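Local coordinates for lipase aflb (Neosartorya fumigata, PDB 6IDY), which probably hydrolyses ester bonds of lipids, as a lipase of the alpha/beta-hydrolase type that carries a bound calcium ion, at residues D109-H114 with W194-Q199; A145-P150 with A213-Y218; T169-G174 with L416-E421. All coordinates share one frame; numbering follows the deposited sequence.

Three contacts lie at one edge of the sheet of an alpha/beta-hydrolase fold and on the loop and helices beside it. Contacts 1 and 2, centres about 10 Å apart, meet at the antiparallel edge: Asn196 N lies 2.8 Å from Ala146 O and Trp194 O 2.8 Å from His148 N, both probable hydrogen bonds. Contact 3, centred about 11 Å from contact 1, joins it through Asn196 OD1 and Gly174 N, 3.1 Å apart. Contacts 2 and 3 stay separate, nearest atoms about 7 Å apart. Residues 169-174 follow strand 161-166, where relatives usually build part of the oxyanion hole. The calcium ligands Asp255, Ala377, His380 and Gly382 belong to none of the three.

Contact 1. Residues D109-H114 with W194-Q199; sequences DLNSIH and WLNIPQ
Asn196 shows how one amide side chain can tie the residue just beyond strand 190-195 to the loop that runs past it. Its CB lies against the chain of the turn, 3.4 Å from Ser112 O. One bond further, CG passes Asn111 O at a similar distance, with CG held beside the backbone N and anti to the carbonyl carbon (chi1 -67°). At the tip the two amide atoms part company. OD1 accepts from Gly174 N, at the start of helix 173-178, while ND2 spends its hydrogens on the loop, giving one to Leu110 O at 2.8 Å and one to Ser112 O at 2.9 Å. The first bond is the straighter (155° at the hydrogen) and stays close to the amide plane; in both, the donor comes from above the plane of the accepting carbonyl. With both amide ends engaged, the rotation of the group is fixed.

Leu110 O has a second donor: Trp194 NE1 reaches it at 2.8 Å, in the carbonyl plane and on a lone pair, so that this oxygen sits at the edge of the indole, near the ring plane. Further along the same ring, CZ2 meets Leu110 CD2 at 3.7 Å. Ile113 closes the other end with its two branches, CG2 pressing on Asn196 O at 3.3 Å and CD1 touching Pro198 CB at 3.8 Å. Within the loop, Ser112 OG accepts from His114 N to make an ST turn.

The 3-10 turn 109-111 and the residues after it thus line the end of strand 190-195, with Ala173 of helix 173-178 touching both Trp194 and Asn196, strand 147-148 alongside through His148, and helix 205-223 reaching Pro198 through Tyr211.

Contact 2. Residues A145-P150 with A213-Y218; sequences AAIHIP and AYAINY
The phenol oxygen of Tyr218 is gripped by a hydrogen bond with Pro118 O; Tyr214 OH pairs with Glu140 OE2. Neither bond runs between 145-150 and 213-218. No hydrogen bond joins the two segments, which meet almost entirely through carbon, a case of polar tips being satisfied elsewhere while the ring bodies do the packing. Both tyrosines leave the helix with CG anti to the backbone N, and both, like Ala215 between them, set out toward 145-150.

Ile147 is the main probe. Its CG1 lies beside the backbone N, anti to the carbonyl carbon (chi1 -46°), and the chain then extends so that CD1 drives at the helix. That one methyl lies 3.6 Å from Tyr218 CD2, approaching the ring obliquely, and sits over Ala215, 3.8 Å from its CA. It also comes to the edge of the Tyr214 ring, near its plane, 4.2 Å from CD2.

Ile149, two residues on, repeats the conformation, and its CD1 meets the edge of the Tyr218 ring in plane, 3.7 Å from CE2.

Helix 205-223 therefore covers strand 147-148, the short antiparallel edge strand of the alpha/beta-hydrolase sheet, with its Ile219 touching both isoleucines, strand 190-195 touching Ile147 through Leu195, and helix 140-145 flanking the tyrosines through Arg144.

Contact 3. Residues T169-G174 with L416-E421; sequences TATPAG and LIALAE
In this alpha/beta-hydrolase fold the loop between strand 161-166 and helix 173-178 packs against helix 414-424, with two alanines at the closest approach of the main chains. The loop's position after strand 161-166 is consistent with the oxyanion-hole loop of related lipases. There Thr169 OG1 is hydrogen-bonded to the side chains of Gln234 and Gln288.

Ala170 points its methyl at the helix, from a left-handed backbone. CB settles 3.4 Å from Ala418 O and 3.9 Å from Ala418 CB. Ala170 CA and Ala418 CA are 4.5 Å apart. Thr171 comes alongside: OG1, beside the backbone N, rests 3.6 Å from Ala418 CB. The hydroxyl also donates to Thr169 O at 2.8 Å, from above the carbonyl plane, with chi1 (-29°) off the staggered positions. Ile417 crosses Pro172 obliquely, its CG2 branch, anti to the backbone N, meeting the proline ring at CD at 3.7 Å. Pro172 is also the N-cap residue of helix 173-178, so the helix behind the contact begins at the point where Ile417 touches.

Glu421 starts toward the loop but bends at chi2, leading its carboxylate away to a hydrogen bond between OE2 and Tyr105 OH. What it leaves against the loop is its aliphatic part, CB and CG, both beside Ala170 O. That carbonyl oxygen also receives a CA-H...O contact from Ala418 CA at 3.4 Å, nearly straight at 161°.

Contact 1. Residues D109-H114 with W194-Q199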
loop_
_atom_site.group_PDB
_atom_site.type_symbol
_atom_site.label_atom_id
_atom_site.label_comp_id
_atom_site.label_asym_id
_atom_site.label_seq_id
_atom_site.Cartn_x
_atom_site.Cartn_y
_atom_site.Cartn_z
ATOM N N ASP A 109 16.321 -9.365 -1.792
ATOM C CA ASP A 109 16.374 -8.998 -3.212
ATOM C C ASP A 109 15.069 -8.405 -3.751
ATOM O O ASP A 109 15.122 -7.518 -4.601
ATOM C CB ASP A 109 16.835 -10.185 -4.075
ATOM C CG ASP A 109 18.260 -10.653 -3.813
ATOM O OD1 ASP A 109 19.111 -9.806 -3.447
ATOM O OD2 ASP A 109 18.529 -11.863 -3.992
ATOM N N LEU A 110 13.908 -8.862 -3.233
ATOM C CA LEU A 110 12.580 -8.376 -3.637
ATOM C C LEU A 110 12.338 -6.902 -3.261
ATOM O O LEU A 110 11.481 -6.261 -3.867
ATOM C CB LEU A 110 11.446 -9.241 -3.038
ATOM C CG LEU A 110 11.547 -10.771 -3.124
ATOM C CD1 LEU A 110 10.421 -11.423 -2.348
ATOM C CD2 LEU A 110 11.565 -11.269 -4.578
ATOM N N ASN A 111 13.070 -6.380 -2.255
ATOM C CA ASN A 111 12.926 -4.999 -1.781
ATOM C C ASN A 111 13.939 -4.026 -2.395
ATOM O O ASN A 111 13.891 -2.831 -2.111
ATOM C CB ASN A 111 12.984 -4.949 -0.251
ATOM C CG ASN A 111 11.831 -5.639 0.416
ATOM O OD1 ASN A 111 10.715 -5.682 -0.097
ATOM N ND2 ASN A 111 12.068 -6.184 1.588
ATOM N N SER A 112 14.829 -4.535 -3.253
ATOM C CA SER A 112 15.873 -3.757 -3.906
ATOM C C SER A 112 15.359 -2.531 -4.676
ATOM O O SER A 112 14.331 -2.595 -5.355
ATOM C CB SER A 112 16.699 -4.650 -4.827
ATOM O OG SER A 112 17.644 -3.906 -5.577
ATOM N N ILE A 113 16.082 -1.415 -4.533
ATOM C CA ILE A 113 15.837 -0.163 -5.251
ATOM C C ILE A 113 16.971 -0.021 -6.290
ATOM O O ILE A 113 17.106 1.021 -6.925
ATOM C CB ILE A 113 15.672 1.080 -4.308
ATOM C CG1 ILE A 113 16.977 1.450 -3.555
ATOM C CG2 ILE A 113 14.498 0.893 -3.336
ATOM C CD1 ILE A 113 17.105 2.942 -3.163
ATOM N N HIS A 114 17.764 -1.098 -6.468
ATOM C CA HIS A 114 18.906 -1.161 -7.381
ATOM C C HIS A 114 18.774 -2.288 -8.416
ATOM O O HIS A 114 19.744 -2.976 -8.717
ATOM C CB HIS A 114 20.227 -1.266 -6.589
ATOM C CG HIS A 114 20.441 -0.132 -5.634
ATOM N ND1 HIS A 114 20.596 1.171 -6.082
ATOM C CD2 HIS A 114 20.511 -0.141 -4.284
ATOM C CE1 HIS A 114 20.748 1.908 -4.994
ATOM N NE2 HIS A 114 20.713 1.162 -3.890
ATOM N N TRP A 194 6.764 -5.040 -9.150
ATOM C CA TRP A 194 6.518 -4.189 -7.989
ATOM C C TRP A 194 7.514 -3.049 -7.915
ATOM O O TRP A 194 8.647 -3.148 -8.383
ATOM C CB TRP A 194 6.388 -4.956 -6.669
ATOM C CG TRP A 194 7.478 -5.933 -6.381
ATOM C CD1 TRP A 194 8.641 -5.686 -5.716
ATOM C CD2 TRP A 194 7.449 -7.345 -6.637
ATOM N NE1 TRP A 194 9.369 -6.848 -5.592
ATOM C CE2 TRP A 194 8.657 -7.885 -6.141
ATOM C CE3 TRP A 194 6.537 -8.202 -7.278
ATOM C CZ2 TRP A 194 8.963 -9.251 -6.237
ATOM C CZ3 TRP A 194 6.846 -9.547 -7.387
ATOM C CH2 TRP A 194 8.048 -10.060 -6.874
ATOM N N LEU A 195 7.046 -1.933 -7.383
ATOM C CA LEU A 195 7.828 -0.723 -7.303
ATOM C C LEU A 195 8.356 -0.499 -5.900
ATOM O O LEU A 195 7.590 -0.198 -4.993
ATOM C CB LEU A 195 6.951 0.439 -7.784
ATOM C CG LEU A 195 7.574 1.812 -7.901
ATOM C CD1 LEU A 195 8.584 1.874 -9.052
ATOM C CD2 LEU A 195 6.490 2.832 -8.111
ATOM N N ASN A 196 9.661 -0.671 -5.709
ATOM C CA ASN A 196 10.243 -0.407 -4.400
ATOM C C ASN A 196 10.614 1.074 -4.372
ATOM O O ASN A 196 11.638 1.465 -4.939
ATOM C CB ASN A 196 11.443 -1.310 -4.129
ATOM C CG ASN A 196 11.072 -2.764 -3.984
ATOM O OD1 ASN A 196 10.200 -3.132 -3.190
ATOM N ND2 ASN A 196 11.733 -3.621 -4.750
ATOM N N ILE A 197 9.731 1.903 -3.790
ATOM C CA ILE A 197 9.940 3.349 -3.682
ATOM C C ILE A 197 11.056 3.624 -2.660
ATOM O O ILE A 197 10.954 3.139 -1.530
ATOM C CB ILE A 197 8.618 4.117 -3.373
ATOM C CG1 ILE A 197 7.589 3.932 -4.530
ATOM C CG2 ILE A 197 8.888 5.609 -3.080
ATOM C CD1 ILE A 197 6.135 4.401 -4.241
ATOM N N PRO A 198 12.150 4.338 -3.051
ATOM C CA PRO A 198 13.243 4.611 -2.094
ATOM C C PRO A 198 12.765 5.328 -0.832
ATOM O O PRO A 198 11.840 6.145 -0.891
ATOM C CB PRO A 198 14.225 5.474 -2.903
ATOM C CG PRO A 198 13.912 5.163 -4.341
ATOM C CD PRO A 198 12.429 4.948 -4.370
ATOM N N GLN A 199 13.376 4.973 0.320
ATOM C CA GLN A 199 13.057 5.480 1.663
ATOM C C GLN A 199 11.672 4.964 2.101
ATOM O O GLN A 199 11.012 5.567 2.955
ATOM C CB GLN A 199 13.178 7.028 1.749
ATOM C CG GLN A 199 14.613 7.582 1.696
ATOM C CD GLN A 199 15.347 7.347 0.393
ATOM O OE1 GLN A 199 16.238 6.494 0.303
ATOM N NE2 GLN A 199 15.001 8.090 -0.645
#

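Contact 2. Residues A145-P150 with A213-Y218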
loop_
_atom_site.group_PDB
_atom_site.type_symbol
_atom_site.label_atom_id
_atom_site.label_comp_id
_atom_site.label_asym_id
_atom_site.label_seq_id
_atom_site.Cartn_x
_atom_site.Cartn_y
_atom_site.Cartn_z
ATOM N N ALA A 145 15.503 1.834 -11.710
ATOM C CA ALA A 145 16.075 0.879 -10.746
ATOM C C ALA A 145 15.120 0.516 -9.593
ATOM O O ALA A 145 15.318 -0.509 -8.943
ATOM C CB ALA A 145 17.412 1.381 -10.209
ATOM N N ALA A 146 14.073 1.336 -9.367
ATOM C CA ALA A 146 13.061 1.101 -8.328
ATOM C C ALA A 146 12.105 -0.035 -8.731
ATOM O O ALA A 146 11.440 -0.612 -7.870
ATOM C CB ALA A 146 12.276 2.374 -8.070
ATOM N N ILE A 147 12.049 -0.357 -10.037
ATOM C CA ILE A 147 11.147 -1.379 -10.568
ATOM C C ILE A 147 11.740 -2.771 -10.451
ATOM O O ILE A 147 12.783 -3.050 -11.037
ATOM C CB ILE A 147 10.695 -1.072 -12.025
ATOM C CG1 ILE A 147 10.262 0.407 -12.194
ATOM C CG2 ILE A 147 9.588 -2.045 -12.465
ATOM C CD1 ILE A 147 10.252 0.934 -13.638
ATOM N N HIS A 148 11.057 -3.654 -9.724
ATOM C CA HIS A 148 11.483 -5.039 -9.624
ATOM C C HIS A 148 10.682 -5.832 -10.643
ATOM O O HIS A 148 9.474 -6.015 -10.477
ATOM C CB HIS A 148 11.310 -5.612 -8.208
ATOM C CG HIS A 148 11.857 -7.000 -8.086
ATOM N ND1 HIS A 148 13.179 -7.224 -7.747
ATOM C CD2 HIS A 148 11.260 -8.189 -8.328
ATOM C CE1 HIS A 148 13.330 -8.540 -7.747
ATOM N NE2 HIS A 148 12.205 -9.162 -8.096
ATOM N N ILE A 149 11.352 -6.253 -11.720
ATOM C CA ILE A 149 10.755 -7.050 -12.787
ATOM C C ILE A 149 11.157 -8.514 -12.559
ATOM O O ILE A 149 12.330 -8.854 -12.737
ATOM C CB ILE A 149 11.138 -6.537 -14.208
ATOM C CG1 ILE A 149 10.686 -5.070 -14.414
ATOM C CG2 ILE A 149 10.556 -7.458 -15.296
ATOM C CD1 ILE A 149 11.238 -4.376 -15.670
ATOM N N PRO A 150 10.217 -9.390 -12.137
ATOM C CA PRO A 150 10.578 -10.799 -11.925
ATOM C C PRO A 150 11.043 -11.452 -13.224
ATOM O O PRO A 150 10.571 -11.083 -14.301
ATOM C CB PRO A 150 9.273 -11.422 -11.402
ATOM C CG PRO A 150 8.490 -10.247 -10.845
ATOM C CD PRO A 150 8.791 -9.158 -11.830
ATOM N N ALA A 213 4.643 7.194 -12.001
ATOM C CA ALA A 213 4.507 7.751 -13.359
ATOM C C ALA A 213 5.527 7.118 -14.297
ATOM O O ALA A 213 5.151 6.664 -15.378
ATOM C CB ALA A 213 4.685 9.264 -13.338
ATOM N N TYR A 214 6.806 7.026 -13.861
ATOM C CA TYR A 214 7.819 6.390 -14.696
ATOM C C TYR A 214 7.551 4.903 -14.874
ATOM O O TYR A 214 7.651 4.426 -16.003
ATOM C CB TYR A 214 9.256 6.661 -14.214
ATOM C CG TYR A 214 10.293 6.147 -15.188
ATOM C CD1 TYR A 214 10.672 6.899 -16.297
ATOM C CD2 TYR A 214 10.874 4.892 -15.021
ATOM C CE1 TYR A 214 11.613 6.421 -17.207
ATOM C CE2 TYR A 214 11.806 4.399 -15.929
ATOM C CZ TYR A 214 12.176 5.168 -17.020
ATOM O OH TYR A 214 13.096 4.679 -17.918
ATOM N N ALA A 215 7.199 4.179 -13.784
ATOM C CA ALA A 215 6.906 2.737 -13.838
ATOM C C ALA A 215 5.781 2.449 -14.821
ATOM O O ALA A 215 5.895 1.522 -15.617
ATOM C CB ALA A 215 6.559 2.198 -12.456
ATOM N N ILE A 216 4.723 3.283 -14.813
ATOM C CA ILE A 216 3.608 3.133 -15.748
ATOM C C ILE A 216 4.093 3.204 -17.197
ATOM O O ILE A 216 3.899 2.249 -17.951
ATOM C CB ILE A 216 2.448 4.121 -15.456
ATOM C CG1 ILE A 216 1.721 3.762 -14.127
ATOM C CG2 ILE A 216 1.459 4.119 -16.622
ATOM C CD1 ILE A 216 0.786 4.903 -13.569
ATOM N N ASN A 217 4.750 4.316 -17.569
ATOM C CA ASN A 217 5.245 4.536 -18.926
ATOM C C ASN A 217 6.343 3.563 -19.332
ATOM O O ASN A 217 6.385 3.155 -20.493
ATOM C CB ASN A 217 5.667 5.988 -19.121
ATOM C CG ASN A 217 4.486 6.925 -19.216
ATOM O OD1 ASN A 217 3.360 6.528 -19.552
ATOM N ND2 ASN A 217 4.719 8.197 -18.948
ATOM N N TYR A 218 7.174 3.129 -18.371
ATOM C CA TYR A 218 8.240 2.171 -18.645
ATOM C C TYR A 218 7.695 0.761 -18.879
ATOM O O TYR A 218 8.109 0.103 -19.837
ATOM C CB TYR A 218 9.323 2.192 -17.543
ATOM C CG TYR A 218 10.388 1.132 -17.730
ATOM C CD1 TYR A 218 11.492 1.360 -18.545
ATOM C CD2 TYR A 218 10.268 -0.116 -17.127
ATOM C CE1 TYR A 218 12.454 0.370 -18.753
ATOM C CE2 TYR A 218 11.221 -1.110 -17.326
ATOM C CZ TYR A 218 12.314 -0.863 -18.135
ATOM O OH TYR A 218 13.245 -1.851 -18.309
#

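Contact 3. Residues T169-G174 with L416-E421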
loop_
_atom_site.group_PDB
_atom_site.type_symbol
_atom_site.label_atom_id
_atom_site.label_comp_id
_atom_site.label_asym_id
_atom_site.label_seq_id
_atom_site.Cartn_x
_atom_site.Cartn_y
_atom_site.Cartn_z
ATOM N N THR A 169 2.746 3.302 2.828
ATOM C CA THR A 169 3.633 4.035 3.729
ATOM C C THR A 169 4.542 3.129 4.551
ATOM O O THR A 169 4.081 2.123 5.111
ATOM C CB THR A 169 2.801 4.951 4.632
ATOM O OG1 THR A 169 2.034 5.840 3.822
ATOM C CG2 THR A 169 3.647 5.738 5.612
ATOM N N ALA A 170 5.844 3.503 4.601
ATOM C CA ALA A 170 6.901 2.895 5.412
ATOM C C ALA A 170 7.149 1.402 5.158
ATOM O O ALA A 170 7.912 0.779 5.900
ATOM C CB ALA A 170 6.598 3.138 6.885
ATOM N N THR A 171 6.513 0.826 4.128
ATOM C CA THR A 171 6.628 -0.609 3.884
ATOM C C THR A 171 7.066 -0.900 2.449
ATOM O O THR A 171 6.386 -0.468 1.516
ATOM C CB THR A 171 5.331 -1.344 4.296
ATOM O OG1 THR A 171 4.678 -0.638 5.359
ATOM C CG2 THR A 171 5.593 -2.778 4.743
ATOM N N PRO A 172 8.214 -1.596 2.255
ATOM C CA PRO A 172 8.667 -1.906 0.883
ATOM C C PRO A 172 7.680 -2.809 0.151
ATOM O O PRO A 172 7.058 -3.664 0.775
ATOM C CB PRO A 172 10.014 -2.617 1.091
ATOM C CG PRO A 172 10.408 -2.335 2.489
ATOM C CD PRO A 172 9.138 -2.163 3.256
ATOM N N ALA A 173 7.558 -2.623 -1.166
ATOM C CA ALA A 173 6.663 -3.380 -2.038
ATOM C C ALA A 173 6.905 -4.873 -2.011
ATOM O O ALA A 173 5.950 -5.636 -1.860
ATOM C CB ALA A 173 6.770 -2.867 -3.463
ATOM N N GLY A 174 8.171 -5.267 -2.160
ATOM C CA GLY A 174 8.595 -6.659 -2.207
ATOM C C GLY A 174 8.047 -7.501 -1.082
ATOM O O GLY A 174 7.374 -8.502 -1.339
ATOM N N LEU A 416 5.420 -4.136 11.658
ATOM C CA LEU A 416 6.704 -4.164 12.361
ATOM C C LEU A 416 7.786 -3.500 11.515
ATOM O O LEU A 416 8.615 -2.764 12.042
ATOM C CB LEU A 416 7.091 -5.601 12.738
ATOM C CG LEU A 416 6.049 -6.405 13.537
ATOM C CD1 LEU A 416 6.448 -7.869 13.616
ATOM C CD2 LEU A 416 5.852 -5.836 14.952
ATOM N N ILE A 417 7.746 -3.720 10.195
ATOM C CA ILE A 417 8.674 -3.085 9.256
ATOM C C ILE A 417 8.329 -1.589 9.162
ATOM O O ILE A 417 9.228 -0.743 9.253
ATOM C CB ILE A 417 8.658 -3.790 7.872
ATOM C CG1 ILE A 417 9.260 -5.202 7.978
ATOM C CG2 ILE A 417 9.398 -2.948 6.822
ATOM C CD1 ILE A 417 9.005 -6.083 6.764
ATOM N N ALA A 418 7.020 -1.277 9.025
ATOM C CA ALA A 418 6.538 0.103 8.944
ATOM C C ALA A 418 7.017 0.931 10.146
ATOM O O ALA A 418 7.502 2.046 9.948
ATOM C CB ALA A 418 5.021 0.143 8.812
ATOM N N LEU A 419 6.981 0.346 11.368
ATOM C CA LEU A 419 7.447 1.027 12.573
ATOM C C LEU A 419 8.952 1.279 12.528
ATOM O O LEU A 419 9.379 2.402 12.795
ATOM C CB LEU A 419 7.065 0.282 13.867
ATOM C CG LEU A 419 7.445 1.013 15.170
ATOM C CD1 LEU A 419 6.694 2.336 15.314
ATOM C CD2 LEU A 419 7.242 0.134 16.373
ATOM N N ALA A 420 9.740 0.243 12.170
ATOM C CA ALA A 420 11.193 0.334 12.046
ATOM C C ALA A 420 11.585 1.426 11.046
ATOM O O ALA A 420 12.420 2.261 11.376
ATOM C CB ALA A 420 11.761 -1.007 11.612
ATOM N N GLU A 421 10.945 1.456 9.852
ATOM C CA GLU A 421 11.214 2.468 8.825
ATOM C C GLU A 421 10.880 3.893 9.310
ATOM O O GLU A 421 11.677 4.812 9.093
ATOM C CB GLU A 421 10.470 2.147 7.517
ATOM C CG GLU A 421 11.085 1.014 6.703
ATOM C CD GLU A 421 12.437 1.295 6.076
ATOM O OE1 GLU A 421 12.690 2.456 5.685
ATOM O OE2 GLU A 421 13.252 0.353 5.983
#